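Local atomic coordinates of branched-chain-amino-acid aminotransferase (Deinococcus radiodurans, PDB entry 3UZO), a protein that probably transfers amino groups between leucine, isoleucine or valine and 2-oxoglutarate, using pyridoxal 5'-phosphate as cofactor, in branched-chain amino acid metabolism. Residues A[26-40]-A[121-135]. Residues are numbered along the deposited sequence; the frame is centred on the assembly and turned at random.
Sequences WSTLGFSYIRTDLRY and ACLQVVRANEHFLPP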
# COMPACT_ATOMS: atom_id res chain seq x y z
N TRP A 26 -31.67 -5.37 -12.47
CA TRP A 26 -31.30 -4.26 -11.61
C TRP A 26 -31.62 -4.50 -10.14
O TRP A 26 -30.84 -4.10 -9.26
CB TRP A 26 -32.00 -2.99 -12.09
CG TRP A 26 -32.00 -2.83 -13.58
CD1 TRP A 26 -33.08 -2.95 -14.41
CD2 TRP A 26 -30.88 -2.55 -14.41
NE1 TRP A 26 -32.70 -2.75 -15.71
CE2 TRP A 26 -31.35 -2.50 -15.74
CE3 TRP A 26 -29.52 -2.32 -14.17
CZ2 TRP A 26 -30.51 -2.23 -16.83
CZ3 TRP A 26 -28.68 -2.06 -15.26
CH2 TRP A 26 -29.18 -2.02 -16.57
N SER A 27 -32.73 -5.17 -9.87
CA SER A 27 -33.16 -5.42 -8.50
C SER A 27 -32.23 -6.28 -7.65
O SER A 27 -32.22 -6.15 -6.43
CB SER A 27 -34.56 -6.06 -8.50
OG SER A 27 -34.52 -7.40 -8.96
N THR A 28 -31.44 -7.14 -8.29
CA THR A 28 -30.55 -8.02 -7.54
C THR A 28 -29.10 -7.54 -7.58
O THR A 28 -28.20 -8.23 -7.12
CB THR A 28 -30.59 -9.46 -8.09
OG1 THR A 28 -30.20 -9.45 -9.47
CG2 THR A 28 -32.01 -10.03 -7.97
N LEU A 29 -28.91 -6.35 -8.13
CA LEU A 29 -27.58 -5.79 -8.23
C LEU A 29 -27.01 -5.49 -6.84
O LEU A 29 -27.71 -4.98 -5.97
CB LEU A 29 -27.64 -4.49 -9.05
CG LEU A 29 -26.56 -4.21 -10.10
CD1 LEU A 29 -26.51 -5.34 -11.12
CD2 LEU A 29 -26.88 -2.89 -10.78
N GLY A 30 -25.75 -5.84 -6.63
CA GLY A 30 -25.09 -5.57 -5.37
C GLY A 30 -23.90 -4.68 -5.68
O GLY A 30 -24.03 -3.65 -6.35
N PHE A 31 -22.72 -5.06 -5.21
CA PHE A 31 -21.52 -4.29 -5.49
C PHE A 31 -20.45 -5.29 -5.89
O PHE A 31 -19.59 -5.65 -5.10
CB PHE A 31 -21.07 -3.49 -4.26
CG PHE A 31 -20.11 -2.36 -4.58
CD1 PHE A 31 -20.59 -1.08 -4.88
CD2 PHE A 31 -18.74 -2.57 -4.59
CE1 PHE A 31 -19.71 -0.03 -5.19
CE2 PHE A 31 -17.85 -1.54 -4.90
CZ PHE A 31 -18.34 -0.26 -5.20
N SER A 32 -20.55 -5.76 -7.14
CA SER A 32 -19.61 -6.74 -7.67
C SER A 32 -19.31 -6.43 -9.13
O SER A 32 -20.16 -5.90 -9.85
CB SER A 32 -20.20 -8.15 -7.56
OG SER A 32 -20.34 -8.52 -6.21
N TYR A 33 -18.11 -6.78 -9.56
CA TYR A 33 -17.69 -6.52 -10.93
C TYR A 33 -18.54 -7.19 -11.99
O TYR A 33 -18.85 -8.38 -11.92
CB TYR A 33 -16.23 -6.91 -11.14
CG TYR A 33 -15.70 -6.54 -12.52
CD1 TYR A 33 -15.79 -7.43 -13.60
CD2 TYR A 33 -15.15 -5.28 -12.76
CE1 TYR A 33 -15.33 -7.08 -14.87
CE2 TYR A 33 -14.69 -4.91 -14.04
CZ TYR A 33 -14.78 -5.82 -15.08
OH TYR A 33 -14.31 -5.49 -16.34
N ILE A 34 -18.91 -6.39 -12.98
CA ILE A 34 -19.67 -6.83 -14.13
C ILE A 34 -18.95 -6.13 -15.26
O ILE A 34 -18.68 -4.92 -15.17
CB ILE A 34 -21.14 -6.35 -14.08
CG1 ILE A 34 -21.88 -7.09 -12.96
CG2 ILE A 34 -21.81 -6.60 -15.42
CD1 ILE A 34 -23.31 -6.64 -12.77
N ARG A 35 -18.61 -6.86 -16.31
CA ARG A 35 -17.89 -6.25 -17.41
C ARG A 35 -18.80 -5.42 -18.30
O ARG A 35 -19.77 -5.93 -18.88
CB ARG A 35 -17.19 -7.31 -18.26
CG ARG A 35 -16.34 -6.72 -19.38
CD ARG A 35 -15.52 -7.78 -20.08
NE ARG A 35 -14.73 -7.21 -21.17
CZ ARG A 35 -13.76 -7.86 -21.81
NH1 ARG A 35 -13.47 -9.11 -21.47
NH2 ARG A 35 -13.09 -7.26 -22.79
N THR A 36 -18.51 -4.12 -18.38
CA THR A 36 -19.31 -3.27 -19.25
C THR A 36 -18.58 -3.21 -20.59
O THR A 36 -17.48 -3.75 -20.72
CB THR A 36 -19.52 -1.86 -18.64
OG1 THR A 36 -18.26 -1.33 -18.23
CG2 THR A 36 -20.46 -1.94 -17.43
N ASP A 37 -19.17 -2.57 -21.58
CA ASP A 37 -18.58 -2.55 -22.92
C ASP A 37 -17.25 -1.83 -23.15
O ASP A 37 -16.30 -2.42 -23.67
CB ASP A 37 -19.61 -2.03 -23.93
CG ASP A 37 -20.86 -2.90 -23.99
OD1 ASP A 37 -20.81 -4.06 -23.51
OD2 ASP A 37 -21.90 -2.44 -24.53
N LEU A 38 -17.17 -0.57 -22.77
CA LEU A 38 -15.97 0.20 -23.02
C LEU A 38 -15.42 0.98 -21.83
O LEU A 38 -16.19 1.50 -21.01
CB LEU A 38 -16.25 1.18 -24.16
CG LEU A 38 -16.61 0.56 -25.51
CD1 LEU A 38 -17.30 1.60 -26.40
CD2 LEU A 38 -15.36 0.00 -26.15
N ARG A 39 -14.10 1.05 -21.74
CA ARG A 39 -13.44 1.81 -20.68
C ARG A 39 -12.43 2.78 -21.28
O ARG A 39 -11.95 2.58 -22.41
CB ARG A 39 -12.76 0.88 -19.67
CG ARG A 39 -11.81 -0.15 -20.26
CD ARG A 39 -12.23 -1.55 -19.85
NE ARG A 39 -13.32 -2.02 -20.68
CZ ARG A 39 -14.41 -2.64 -20.24
NH1 ARG A 39 -14.60 -2.89 -18.95
NH2 ARG A 39 -15.31 -3.02 -21.13
N TYR A 40 -12.13 3.83 -20.52
CA TYR A 40 -11.19 4.87 -20.93
C TYR A 40 -9.77 4.51 -20.49
O TYR A 40 -9.55 4.00 -19.39
CB TYR A 40 -11.63 6.20 -20.31
CG TYR A 40 -10.74 7.39 -20.61
CD1 TYR A 40 -11.12 8.36 -21.55
CD2 TYR A 40 -9.54 7.58 -19.93
CE1 TYR A 40 -10.32 9.49 -21.79
CE2 TYR A 40 -8.73 8.70 -20.16
CZ TYR A 40 -9.14 9.65 -21.09
OH TYR A 40 -8.35 10.75 -21.31
N ALA A 121 -13.18 12.01 -19.10
CA ALA A 121 -13.04 10.55 -19.14
C ALA A 121 -14.30 9.87 -18.57
O ALA A 121 -14.81 8.92 -19.15
CB ALA A 121 -11.80 10.12 -18.37
N CYS A 122 -14.79 10.35 -17.43
CA CYS A 122 -15.99 9.73 -16.87
C CYS A 122 -17.20 9.97 -17.79
O CYS A 122 -18.01 9.06 -17.98
CB CYS A 122 -16.26 10.25 -15.45
SG CYS A 122 -16.34 12.02 -15.29
N LEU A 123 -17.32 11.16 -18.38
CA LEU A 123 -18.44 11.42 -19.29
C LEU A 123 -18.39 10.45 -20.46
O LEU A 123 -19.41 9.85 -20.81
CB LEU A 123 -18.40 12.86 -19.80
CG LEU A 123 -18.65 13.95 -18.76
CD1 LEU A 123 -18.42 15.32 -19.36
CD2 LEU A 123 -20.08 13.81 -18.22
N GLN A 124 -17.21 10.29 -21.06
CA GLN A 124 -17.06 9.36 -22.18
C GLN A 124 -17.49 7.95 -21.78
O GLN A 124 -18.20 7.28 -22.52
CB GLN A 124 -15.61 9.30 -22.65
CG GLN A 124 -15.14 10.50 -23.46
CD GLN A 124 -13.82 10.21 -24.18
OE1 GLN A 124 -13.71 9.24 -24.92
NE2 GLN A 124 -12.83 11.07 -23.96
N VAL A 125 -17.06 7.51 -20.60
CA VAL A 125 -17.41 6.17 -20.14
C VAL A 125 -18.91 6.05 -19.87
O VAL A 125 -19.53 5.07 -20.26
CB VAL A 125 -16.61 5.78 -18.86
CG1 VAL A 125 -17.10 4.44 -18.27
CG2 VAL A 125 -15.14 5.69 -19.20
N VAL A 126 -19.51 7.05 -19.22
CA VAL A 126 -20.95 6.95 -18.96
C VAL A 126 -21.73 6.91 -20.28
O VAL A 126 -22.57 6.03 -20.50
CB VAL A 126 -21.46 8.13 -18.08
CG1 VAL A 126 -22.99 8.05 -17.93
CG2 VAL A 126 -20.80 8.10 -16.70
N ARG A 127 -21.43 7.84 -21.17
CA ARG A 127 -22.14 7.88 -22.45
C ARG A 127 -22.01 6.60 -23.28
O ARG A 127 -23.00 6.13 -23.84
CB ARG A 127 -21.67 9.09 -23.26
CG ARG A 127 -22.19 10.40 -22.69
CD ARG A 127 -21.45 11.60 -23.23
NE ARG A 127 -21.92 12.83 -22.60
CZ ARG A 127 -21.22 13.95 -22.53
NH1 ARG A 127 -20.01 14.01 -23.07
NH2 ARG A 127 -21.73 15.02 -21.92
N ALA A 128 -20.82 6.02 -23.33
CA ALA A 128 -20.59 4.81 -24.11
C ALA A 128 -21.19 3.56 -23.48
O ALA A 128 -21.38 2.55 -24.15
CB ALA A 128 -19.10 4.61 -24.33
N ASN A 129 -21.48 3.63 -22.18
CA ASN A 129 -22.06 2.49 -21.46
C ASN A 129 -23.40 2.88 -20.85
O ASN A 129 -23.81 2.32 -19.83
CB ASN A 129 -21.11 2.04 -20.35
CG ASN A 129 -19.80 1.48 -20.88
OD1 ASN A 129 -19.74 0.33 -21.32
ND2 ASN A 129 -18.75 2.29 -20.83
N GLU A 130 -24.09 3.83 -21.48
CA GLU A 130 -25.37 4.29 -20.93
C GLU A 130 -26.40 3.18 -20.72
O GLU A 130 -27.22 3.26 -19.80
CB GLU A 130 -25.98 5.38 -21.83
CG GLU A 130 -27.39 5.76 -21.43
CD GLU A 130 -27.92 6.94 -22.21
OE1 GLU A 130 -29.11 7.27 -22.04
OE2 GLU A 130 -27.15 7.54 -23.00
N HIS A 131 -26.35 2.15 -21.56
CA HIS A 131 -27.28 1.03 -21.45
C HIS A 131 -27.07 0.20 -20.19
O HIS A 131 -27.88 -0.69 -19.90
CB HIS A 131 -27.21 0.14 -22.71
CG HIS A 131 -25.82 -0.24 -23.13
ND1 HIS A 131 -24.87 0.68 -23.50
CD2 HIS A 131 -25.23 -1.46 -23.24
CE1 HIS A 131 -23.75 0.06 -23.82
NE2 HIS A 131 -23.94 -1.24 -23.67
N PHE A 132 -26.01 0.48 -19.44
CA PHE A 132 -25.73 -0.23 -18.19
C PHE A 132 -26.17 0.60 -16.98
O PHE A 132 -26.04 0.17 -15.84
CB PHE A 132 -24.23 -0.53 -18.04
CG PHE A 132 -23.76 -1.70 -18.87
CD1 PHE A 132 -23.05 -1.49 -20.05
CD2 PHE A 132 -24.00 -3.00 -18.46
CE1 PHE A 132 -22.59 -2.56 -20.81
CE2 PHE A 132 -23.54 -4.09 -19.21
CZ PHE A 132 -22.83 -3.86 -20.39
N LEU A 133 -26.70 1.79 -17.24
CA LEU A 133 -27.18 2.67 -16.17
C LEU A 133 -28.55 2.20 -15.67
O LEU A 133 -29.52 2.22 -16.42
CB LEU A 133 -27.28 4.11 -16.69
CG LEU A 133 -27.86 5.15 -15.73
CD1 LEU A 133 -26.98 5.24 -14.48
CD2 LEU A 133 -27.94 6.51 -16.43
N PRO A 134 -28.63 1.77 -14.40
CA PRO A 134 -29.91 1.31 -13.83
C PRO A 134 -31.01 2.36 -13.97
O PRO A 134 -30.82 3.52 -13.62
CB PRO A 134 -29.56 1.04 -12.37
CG PRO A 134 -28.12 0.60 -12.46
CD PRO A 134 -27.54 1.63 -13.42
N PRO A 135 -32.19 1.97 -14.50
CA PRO A 135 -33.29 2.93 -14.66
C PRO A 135 -33.86 3.46 -13.35
O PRO A 135 -33.71 2.85 -12.28
CB PRO A 135 -34.32 2.14 -15.46
CG PRO A 135 -34.08 0.72 -15.03
CD PRO A 135 -32.56 0.65 -15.04
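With chi1 at -66°, CG of N129 stands anti to its carbonyl carbon and the amide reaches L38; CG of Y40, anti to the backbone N (chi1 179°), places the ring over A121. This holds the loop entering strand 39-45, inside the antiparallel sheet, against the end of helix 115-128. An amide suits this first residue beyond the helix because it both accepts and donates. OD1 takes the L38 N-H on an in-plane lone pair (3.1 Å), while ND2 gives its hydrogens to L38 O (2.7 Å) and V125 O, which fixes the amide's flip. A121's small methyl allows close approach, CB lying 3.5 Å from the Y40 ring centroid in a CH-pi contact. Threonine carries a methyl and a hydroxyl: T36 CG2 covers a face of F132, and OG1 hydrogen-bonds to C169 O. P135 CD lies 3.4 Å from the centroid of W26's five-membered ring, rigid proline against flat face. H131 NE2 donates to D37 OD2 from above the carboxylate plane, at a suspiciously short 2.5 Å near the surface. The carboxylate would probably favour protonated H131, so this link may depend on pH; the neutral N129 amide has no such charge to lose.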